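PDB 5A62: putative alpha/beta hydrolase fold protein from Candidatus Nitrososphaera gargensis, which probably works as a hydrolase of the alpha/beta hydrolase fold, consistent with a carboxylesterase that cleaves ester bonds. Local coordinates for residues K92-S106 with K115-F129. Numbering follows the deposited sequence.
Sequences KCTIIGHSIGGIISS and KVDAIIMINGSPKKF. With ACT (acetate ion), chain B.
The amides of Ile95, Gly97 and Ser99 donate to the carbonyls of Ala118, Ile120 and Ile122, joining parallel strands 93-98 and 118-122. Ile95 O accepts from Ile120 N at 2.8 Å, and the N-H of Ile122 points almost straight (174°) at Gly97 O. Near the N-terminal ends of the two strands Lys92 NZ forms a salt bridge with Asp117 OD1 (2.6 Å), met from above the carboxylate plane; Asp117 OD2 bonds to Tyr24.

Apolar packing uses both faces of the sheet. Branched isoleucines suit the strands: Ile96 and Ile120 lie side by side, and Ile96 CG2 meets Ile122 CD1 at 3.9 Å. On the face bearing Ile119 and Met121, helix 100-106 lies close because Gly102 has no side chain to hold it off. Ile119 CG1 sits between its backbone N and carbonyl carbon (chi1 68°), carrying CD1 to 3.6 Å from Ser106 CA. Ser105 and Ser106 are small enough to fit here, Ser105 OG bonding back to Gly102 O.

Gly97, Ser99 and Gly101 match the GxSxG nucleophile elbow, with Ser99 in a strained turn (phi 58°); in one of its two conformers its OG is hydrogen-bonded to His248 NE2, and it is probably the nucleophile. An acetate, probably from the crystallisation liquor, accepts at OXT from Ile100 N (3.0 Å) and is also bonded to Ile32 N, consistent with an oxyanion hole.

The two strands of this beta-alpha-beta unit lie between strands 25-29 and 212-218, with helix 100-111 on one face and helix 256-272 on the other, against Thr94, Ala118 and Ile120.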
loop_
_atom_site.group_PDB
_atom_site.type_symbol
_atom_site.label_atom_id
_atom_site.label_comp_id
_atom_site.label_asym_id
_atom_site.label_seq_id
_atom_site.Cartn_x
_atom_site.Cartn_y
_atom_site.Cartn_z
ATOM N N LYS A 92 19.754 19.103 -14.141
ATOM C CA LYS A 92 19.843 17.901 -15.033
ATOM C C LYS A 92 20.853 16.937 -14.451
ATOM O O LYS A 92 21.973 17.313 -14.152
ATOM C CB LYS A 92 20.265 18.220 -16.479
ATOM C CG LYS A 92 19.100 18.678 -17.359
ATOM C CD LYS A 92 19.227 18.352 -18.847
ATOM C CE LYS A 92 18.282 17.214 -19.245
ATOM N NZ LYS A 92 18.611 16.578 -20.561
ATOM N N CYS A 93 20.466 15.673 -14.331
ATOM C CA CYS A 93 21.273 14.718 -13.581
ATOM C C CYS A 93 21.100 13.342 -14.200
ATOM O O CYS A 93 20.239 13.149 -15.092
ATOM C CB CYS A 93 20.865 14.665 -12.122
ATOM S SG CYS A 93 19.185 14.030 -11.812
ATOM N N THR A 94 21.861 12.390 -13.721
ATOM C CA THR A 94 21.658 10.999 -14.010
ATOM C C THR A 94 21.335 10.328 -12.673
ATOM O O THR A 94 22.015 10.565 -11.685
ATOM C CB THR A 94 22.853 10.385 -14.659
ATOM O OG1 THR A 94 22.894 10.925 -16.006
ATOM C CG2 THR A 94 22.766 8.874 -14.741
ATOM N N ILE A 95 20.373 9.412 -12.656
ATOM C CA ILE A 95 19.967 8.706 -11.426
ATOM C C ILE A 95 20.338 7.231 -11.561
ATOM O O ILE A 95 20.017 6.614 -12.552
ATOM C CB ILE A 95 18.476 8.847 -11.219
ATOM C CG1 ILE A 95 18.058 10.308 -11.149
ATOM C CG2 ILE A 95 18.063 8.162 -9.942
ATOM C CD1 ILE A 95 16.540 10.569 -11.202
ATOM N N ILE A 96 20.982 6.745 -10.539
ATOM C CA ILE A 96 21.418 5.359 -10.401
ATOM C C ILE A 96 20.575 4.772 -9.253
ATOM O O ILE A 96 20.752 5.170 -8.125
ATOM C CB ILE A 96 22.889 5.187 -10.135
ATOM C CG1 ILE A 96 23.675 5.834 -11.303
ATOM C CG2 ILE A 96 23.206 3.722 -9.968
ATOM C CD1 ILE A 96 25.105 6.064 -10.941
ATOM N N GLY A 97 19.685 3.831 -9.604
ATOM C CA GLY A 97 18.813 3.289 -8.583
ATOM C C GLY A 97 18.803 1.807 -8.519
ATOM O O GLY A 97 18.757 1.158 -9.554
ATOM N N HIS A 98 18.883 1.231 -7.321
ATOM C CA HIS A 98 18.910 -0.204 -7.102
ATOM C C HIS A 98 17.560 -0.609 -6.567
ATOM O O HIS A 98 17.083 -0.095 -5.580
ATOM C CB HIS A 98 20.010 -0.587 -6.083
ATOM C CG HIS A 98 20.043 -2.028 -5.711
ATOM N ND1 HIS A 98 20.462 -2.440 -4.466
ATOM C CD2 HIS A 98 19.828 -3.137 -6.410
ATOM C CE1 HIS A 98 20.417 -3.768 -4.412
ATOM N NE2 HIS A 98 20.047 -4.222 -5.589
ATOM N N SER A 99 16.964 -1.597 -7.237
ATOM C CA SER A 99 15.682 -2.203 -6.835
ATOM C C SER A 99 14.602 -1.130 -6.777
ATOM O O SER A 99 14.307 -0.496 -7.741
ATOM C CB SER A 99 15.824 -3.027 -5.561
ATOM O OG SER A 99 14.803 -4.029 -5.568
ATOM N N ILE A 100 13.993 -0.861 -5.636
ATOM C CA ILE A 100 13.032 0.241 -5.564
ATOM C C ILE A 100 13.586 1.549 -6.054
ATOM O O ILE A 100 12.860 2.377 -6.611
ATOM C CB ILE A 100 12.389 0.407 -4.134
ATOM C CG1 ILE A 100 11.064 1.168 -4.202
ATOM C CG2 ILE A 100 13.326 1.080 -3.157
ATOM C CD1 ILE A 100 10.324 1.295 -2.894
ATOM N N GLY A 101 14.867 1.731 -5.843
ATOM C CA GLY A 101 15.559 2.960 -6.369
ATOM C C GLY A 101 15.444 3.067 -7.851
ATOM O O GLY A 101 15.339 4.154 -8.413
ATOM N N GLY A 102 15.444 1.965 -8.544
ATOM C CA GLY A 102 15.253 1.865 -10.009
ATOM C C GLY A 102 13.857 2.237 -10.424
ATOM O O GLY A 102 13.608 2.998 -11.368
ATOM N N ILE A 103 12.859 1.763 -9.673
ATOM C CA ILE A 103 11.528 2.127 -9.899
ATOM C C ILE A 103 11.300 3.650 -9.710
ATOM O O ILE A 103 10.685 4.361 -10.516
ATOM C CB ILE A 103 10.600 1.313 -8.947
ATOM C CG1 ILE A 103 11.102 -0.150 -8.877
ATOM C CG2 ILE A 103 9.260 1.507 -9.546
ATOM C CD1 ILE A 103 10.264 -1.127 -8.042
ATOM N N ILE A 104 11.816 4.154 -8.588
ATOM C CA ILE A 104 11.739 5.558 -8.306
ATOM C C ILE A 104 12.374 6.369 -9.481
ATOM O O ILE A 104 11.788 7.353 -9.888
ATOM C CB ILE A 104 12.436 5.876 -6.963
ATOM C CG1 ILE A 104 11.582 5.282 -5.819
ATOM C CG2 ILE A 104 12.666 7.374 -6.808
ATOM C CD1 ILE A 104 12.339 5.205 -4.502
ATOM N N SER A 105 13.563 5.946 -9.931
ATOM C CA SER A 105 14.226 6.678 -11.006
ATOM C C SER A 105 13.364 6.724 -12.231
ATOM O O SER A 105 13.320 7.766 -12.916
ATOM C CB SER A 105 15.600 6.123 -11.338
ATOM O OG SER A 105 15.602 4.876 -12.013
ATOM N N SER A 106 12.679 5.607 -12.541
ATOM C CA SER A 106 11.866 5.568 -13.723
ATOM C C SER A 106 10.646 6.483 -13.641
ATOM O O SER A 106 10.310 7.202 -14.592
ATOM C CB SER A 106 11.532 4.113 -14.038
ATOM O OG SER A 106 10.556 3.589 -13.157
ATOM N N LYS A 115 14.493 17.121 -16.510
ATOM C CA LYS A 115 15.334 17.156 -15.337
ATOM C C LYS A 115 16.334 16.000 -15.340
ATOM O O LYS A 115 17.194 15.937 -14.467
ATOM C CB LYS A 115 14.459 17.033 -14.098
ATOM C CG LYS A 115 13.294 17.985 -14.022
ATOM C CD LYS A 115 13.683 19.338 -13.510
ATOM C CE LYS A 115 12.408 20.097 -13.167
ATOM N NZ LYS A 115 12.551 21.514 -13.573
ATOM N N VAL A 116 16.241 15.086 -16.297
ATOM C CA VAL A 116 17.042 13.856 -16.239
ATOM C C VAL A 116 17.654 13.568 -17.590
ATOM O O VAL A 116 16.922 13.507 -18.598
ATOM C CB VAL A 116 16.195 12.639 -15.779
ATOM C CG1 VAL A 116 15.183 12.207 -16.849
ATOM C CG2 VAL A 116 17.082 11.518 -15.243
ATOM N N ASP A 117 18.941 13.383 -17.605
ATOM C CA ASP A 117 19.603 12.910 -18.813
ATOM C C ASP A 117 19.445 11.409 -19.017
ATOM O O ASP A 117 19.319 10.915 -20.159
ATOM C CB ASP A 117 21.053 13.249 -18.823
ATOM C CG ASP A 117 21.340 14.751 -18.935
ATOM O OD1 ASP A 117 20.796 15.387 -19.849
ATOM O OD2 ASP A 117 22.135 15.263 -18.142
ATOM N N ALA A 118 19.521 10.656 -17.918
ATOM C CA ALA A 118 19.609 9.217 -17.978
ATOM C C ALA A 118 19.262 8.654 -16.631
ATOM O O ALA A 118 19.444 9.287 -15.596
ATOM C CB ALA A 118 20.981 8.757 -18.347
ATOM N N ILE A 119 18.766 7.440 -16.697
ATOM C CA ILE A 119 18.619 6.607 -15.511
ATOM C C ILE A 119 19.327 5.281 -15.751
ATOM O O ILE A 119 19.373 4.761 -16.850
ATOM C CB ILE A 119 17.203 6.370 -15.094
ATOM C CG1 ILE A 119 16.395 5.520 -16.036
ATOM C CG2 ILE A 119 16.529 7.681 -14.819
ATOM C CD1 ILE A 119 14.988 5.217 -15.523
ATOM N N ILE A 120 19.858 4.740 -14.635
ATOM C CA ILE A 120 20.580 3.469 -14.601
ATOM C C ILE A 120 19.928 2.665 -13.527
ATOM O O ILE A 120 20.123 2.972 -12.341
ATOM C CB ILE A 120 22.076 3.620 -14.388
ATOM C CG1 ILE A 120 22.645 4.519 -15.476
ATOM C CG2 ILE A 120 22.719 2.208 -14.427
ATOM C CD1 ILE A 120 24.099 4.887 -15.265
ATOM N N MET A 121 19.191 1.642 -13.886
ATOM C CA MET A 121 18.423 0.816 -12.946
ATOM C C MET A 121 19.175 -0.475 -12.693
ATOM O O MET A 121 19.454 -1.207 -13.660
ATOM C CB MET A 121 17.067 0.475 -13.519
ATOM C CG MET A 121 16.200 1.687 -13.809
ATOM S SD MET A 121 14.627 1.287 -14.553
ATOM C CE MET A 121 15.143 0.799 -16.209
ATOM N N ILE A 122 19.546 -0.768 -11.470
ATOM C CA ILE A 122 20.293 -1.952 -11.098
ATOM C C ILE A 122 19.278 -2.856 -10.400
ATOM O O ILE A 122 18.759 -2.525 -9.339
ATOM C CB ILE A 122 21.440 -1.649 -10.189
ATOM C CG1 ILE A 122 22.372 -0.587 -10.808
ATOM C CG2 ILE A 122 22.153 -2.970 -9.825
ATOM C CD1 ILE A 122 23.498 -0.147 -9.922
ATOM N N ASN A 123 18.926 -4.012 -11.004
ATOM C CA ASN A 123 17.847 -4.874 -10.559
ATOM C C ASN A 123 16.629 -4.069 -10.182
ATOM O O ASN A 123 16.065 -4.263 -9.106
ATOM C CB ASN A 123 18.326 -5.740 -9.358
ATOM C CG ASN A 123 19.388 -6.749 -9.751
ATOM O OD1 ASN A 123 19.413 -7.231 -10.899
ATOM N ND2 ASN A 123 20.254 -7.057 -8.792
ATOM N N GLY A 124 16.208 -3.265 -11.103
ATOM C CA GLY A 124 15.008 -2.487 -11.022
ATOM C C GLY A 124 14.339 -2.368 -12.353
ATOM O O GLY A 124 14.915 -2.738 -13.379
ATOM N N SER A 125 13.100 -1.940 -12.367
ATOM C CA SER A 125 12.431 -1.686 -13.631
ATOM C C SER A 125 11.305 -0.700 -13.436
ATOM O O SER A 125 10.901 -0.440 -12.296
ATOM C CB SER A 125 11.851 -2.998 -14.154
ATOM O OG SER A 125 10.546 -3.279 -13.662
ATOM N N PRO A 126 10.706 -0.207 -14.507
ATOM C CA PRO A 126 9.529 0.639 -14.431
ATOM C C PRO A 126 8.212 -0.137 -14.302
ATOM O O PRO A 126 7.173 0.472 -14.207
ATOM C CB PRO A 126 9.541 1.381 -15.770
ATOM C CG PRO A 126 10.339 0.507 -16.655
ATOM C CD PRO A 126 11.252 -0.324 -15.870
ATOM N N LYS A 127 8.229 -1.455 -14.308
ATOM C CA LYS A 127 7.015 -2.220 -14.327
ATOM C C LYS A 127 6.408 -2.434 -12.945
ATOM O O LYS A 127 7.096 -2.501 -11.914
ATOM C CB LYS A 127 7.303 -3.582 -14.958
ATOM C CG LYS A 127 7.613 -3.358 -16.426
ATOM C CD LYS A 127 7.240 -4.486 -17.354
ATOM C CE LYS A 127 5.770 -4.821 -17.260
ATOM N NZ LYS A 127 5.401 -5.825 -18.284
ATOM N N LYS A 128 5.100 -2.561 -12.956
ATOM C CA LYS A 128 4.400 -3.101 -11.815
ATOM C C LYS A 128 4.760 -4.550 -11.633
ATOM O O LYS A 128 5.044 -5.301 -12.591
ATOM C CB LYS A 128 2.892 -3.061 -12.047
ATOM C CG LYS A 128 2.210 -1.814 -11.769
ATOM C CD LYS A 128 0.655 -2.064 -11.642
ATOM C CE LYS A 128 0.025 -2.533 -10.324
ATOM N NZ LYS A 128 0.448 -1.810 -9.060
ATOM N N PHE A 129 4.708 -5.008 -10.407
ATOM C CA PHE A 129 4.913 -6.419 -10.101
ATOM C C PHE A 129 3.643 -7.209 -10.362
ATOM O O PHE A 129 2.548 -6.705 -10.275
ATOM C CB PHE A 129 5.310 -6.614 -8.648
ATOM C CG PHE A 129 6.666 -6.039 -8.338
ATOM C CD1 PHE A 129 7.829 -6.713 -8.633
ATOM C CD2 PHE A 129 6.772 -4.764 -7.769
ATOM C CE1 PHE A 129 9.066 -6.152 -8.387
ATOM C CE2 PHE A 129 8.003 -4.199 -7.502
ATOM C CZ PHE A 129 9.154 -4.882 -7.816
HETATM C C ACT B . 13.228 -3.566 -3.401
HETATM O O ACT B . 13.410 -4.587 -2.691
HETATM O OXT ACT B . 13.909 -2.596 -3.212
HETATM C CH3 ACT B . 12.113 -3.501 -4.481
#